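Local coordinates for chromosome partition protein Smc (Pyrococcus furiosus, PDB 3KTA) that is probably required for chromosome condensation and partitioning, this N-terminal part contributing to an ABC-type ATPase head that binds and hydrolyses ATP, at residues S112-N117 against A121-I126. Residues are numbered along the deposited sequence; the frame is centred on the assembly and turned at random.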
loop_
_atom_site.group_PDB
_atom_site.type_symbol
_atom_site.label_atom_id
_atom_site.label_comp_id
_atom_site.label_asym_id
_atom_site.label_seq_id
_atom_site.Cartn_x
_atom_site.Cartn_y
_atom_site.Cartn_z
ATOM N N SER A 112 6.296 3.371 -23.706
ATOM C CA SER A 112 4.986 3.497 -23.089
ATOM C C SER A 112 4.184 4.648 -23.676
ATOM O O SER A 112 4.725 5.725 -23.938
ATOM C CB SER A 112 5.117 3.725 -21.576
ATOM O OG SER A 112 5.326 2.508 -20.881
ATOM N N SER A 113 2.890 4.410 -23.855
ATOM C CA SER A 113 1.930 5.439 -24.221
ATOM C C SER A 113 1.018 5.672 -23.021
ATOM O O SER A 113 0.729 4.734 -22.276
ATOM C CB SER A 113 1.091 4.984 -25.411
ATOM O OG SER A 113 1.914 4.760 -26.546
ATOM N N TYR A 114 0.571 6.915 -22.839
ATOM C CA TYR A 114 -0.318 7.261 -21.736
ATOM C C TYR A 114 -1.563 8.014 -22.217
ATOM O O TYR A 114 -1.517 8.733 -23.225
ATOM C CB TYR A 114 0.406 8.168 -20.731
ATOM C CG TYR A 114 1.498 7.512 -19.912
ATOM C CD1 TYR A 114 2.792 7.408 -20.401
ATOM C CD2 TYR A 114 1.237 7.027 -18.636
ATOM C CE1 TYR A 114 3.799 6.815 -19.648
ATOM C CE2 TYR A 114 2.248 6.440 -17.870
ATOM C CZ TYR A 114 3.517 6.340 -18.385
ATOM O OH TYR A 114 4.515 5.765 -17.636
ATOM N N TRP A 115 -2.666 7.858 -21.487
ATOM C CA TRP A 115 -3.895 8.618 -21.721
ATOM C C TRP A 115 -4.379 9.168 -20.394
ATOM O O TRP A 115 -4.243 8.516 -19.363
ATOM C CB TRP A 115 -5.012 7.745 -22.295
ATOM C CG TRP A 115 -4.771 7.199 -23.671
ATOM C CD1 TRP A 115 -5.352 7.627 -24.829
ATOM C CD2 TRP A 115 -3.909 6.115 -24.031
ATOM N NE1 TRP A 115 -4.902 6.876 -25.891
ATOM C CE2 TRP A 115 -4.010 5.945 -25.427
ATOM C CE3 TRP A 115 -3.060 5.268 -23.310
ATOM C CZ2 TRP A 115 -3.290 4.966 -26.113
ATOM C CZ3 TRP A 115 -2.347 4.305 -23.986
ATOM C CH2 TRP A 115 -2.467 4.155 -25.378
ATOM N N LEU A 116 -4.934 10.374 -20.431
ATOM C CA LEU A 116 -5.586 10.977 -19.287
ATOM C C LEU A 116 -6.979 11.396 -19.734
ATOM O O LEU A 116 -7.128 12.176 -20.680
ATOM C CB LEU A 116 -4.796 12.189 -18.784
ATOM C CG LEU A 116 -5.486 13.079 -17.754
ATOM C CD1 LEU A 116 -5.718 12.322 -16.437
ATOM C CD2 LEU A 116 -4.656 14.344 -17.505
ATOM N N ASN A 117 -7.999 10.850 -19.094
ATOM C CA ASN A 117 -9.372 11.129 -19.495
ATOM C C ASN A 117 -9.622 10.998 -20.998
ATOM O O ASN A 117 -10.305 11.822 -21.607
ATOM C CB ASN A 117 -9.833 12.490 -18.972
ATOM C CG ASN A 117 -10.042 12.481 -17.469
ATOM O OD1 ASN A 117 -10.087 11.415 -16.859
ATOM N ND2 ASN A 117 -10.176 13.663 -16.866
ATOM N N ALA A 121 -1.513 11.623 -23.366
ATOM C CA ALA A 121 -0.828 12.454 -22.378
ATOM C C ALA A 121 0.626 12.018 -22.303
ATOM O O ALA A 121 0.960 10.929 -22.743
ATOM C CB ALA A 121 -1.491 12.281 -21.007
ATOM N N THR A 122 1.492 12.856 -21.738
ATOM C CA THR A 122 2.883 12.461 -21.520
ATOM C C THR A 122 3.052 11.920 -20.107
ATOM O O THR A 122 2.196 12.135 -19.250
ATOM C CB THR A 122 3.831 13.654 -21.638
ATOM O OG1 THR A 122 3.528 14.596 -20.606
ATOM C CG2 THR A 122 3.664 14.330 -22.989
ATOM N N ARG A 123 4.173 11.253 -19.853
ATOM C CA ARG A 123 4.417 10.748 -18.505
ATOM C C ARG A 123 4.440 11.882 -17.480
ATOM O O ARG A 123 3.802 11.793 -16.439
ATOM C CB ARG A 123 5.708 9.934 -18.418
ATOM C CG ARG A 123 5.955 9.410 -17.007
ATOM C CD ARG A 123 7.173 8.517 -16.888
ATOM N NE ARG A 123 7.254 7.975 -15.533
ATOM C CZ ARG A 123 7.867 8.578 -14.518
ATOM N NH1 ARG A 123 7.878 8.007 -13.318
ATOM N NH2 ARG A 123 8.480 9.745 -14.701
ATOM N N SER A 124 5.166 12.951 -17.781
ATOM C CA SER A 124 5.303 14.040 -16.821
ATOM C C SER A 124 3.959 14.679 -16.530
ATOM O O SER A 124 3.703 15.122 -15.419
ATOM C CB SER A 124 6.292 15.098 -17.318
ATOM O OG SER A 124 5.772 15.799 -18.430
ATOM N N GLU A 125 3.099 14.723 -17.541
ATOM C CA GLU A 125 1.766 15.281 -17.368
ATOM C C GLU A 125 1.002 14.442 -16.341
ATOM O O GLU A 125 0.360 14.990 -15.443
ATOM C CB GLU A 125 1.046 15.337 -18.723
ATOM C CG GLU A 125 -0.432 15.685 -18.697
ATOM C CD GLU A 125 -1.003 15.787 -20.105
ATOM O OE1 GLU A 125 -0.362 15.280 -21.057
ATOM O OE2 GLU A 125 -2.097 16.368 -20.256
ATOM N N ILE A 126 1.111 13.120 -16.470
ATOM C CA ILE A 126 0.467 12.186 -15.536
ATOM C C ILE A 126 1.051 12.339 -14.127
ATOM O O ILE A 126 0.318 12.428 -13.142
ATOM C CB ILE A 126 0.643 10.717 -16.002
ATOM C CG1 ILE A 126 -0.072 10.463 -17.340
ATOM C CG2 ILE A 126 0.165 9.726 -14.905
ATOM C CD1 ILE A 126 -1.528 10.891 -17.343
HETATM O O HOH W 1 1.683 8.956 -24.494
#
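One direct backbone bond, Ala121 N to Tyr114 O (2.9 Å, 159° at the hydrogen), ties strand 112-116 to the residue two before helix 123-132, with the donor well above the carbonyl plane. Water 1 links the same two residues, accepting from Tyr114 N and donating to Ala121 O at 2.7 Å. The chain turns back from strand 112-116 into the short outermost strand 119-121 of the antiparallel sheet in this N-terminal part of the ABC-type ATPase head, then enters helix 123-132, whose first turn packs against Tyr114 and Leu116. Thr122 and Glu125 start that helix with a capping box: Glu125 N donates to Thr122 OG1 (3.1 Å), and Thr122 N to Glu125 OE1 on the anti side of the carboxylate. One face of the Tyr114 ring takes Arg123 CA, 4.1 Å above its plane and offset toward the rim. With CG anti to the backbone N (chi1 180°) and an extended chain, Arg123 runs alongside the ring, its CB 3.9 Å from Tyr114 CE1, and carries NH1 on to a hydrogen bond with Gly51 O. Ile126 bridges two strand residues: CG1 lies 3.9 Å from Tyr114 CD2, while CD1 meets Leu116 CB at 3.8 Å.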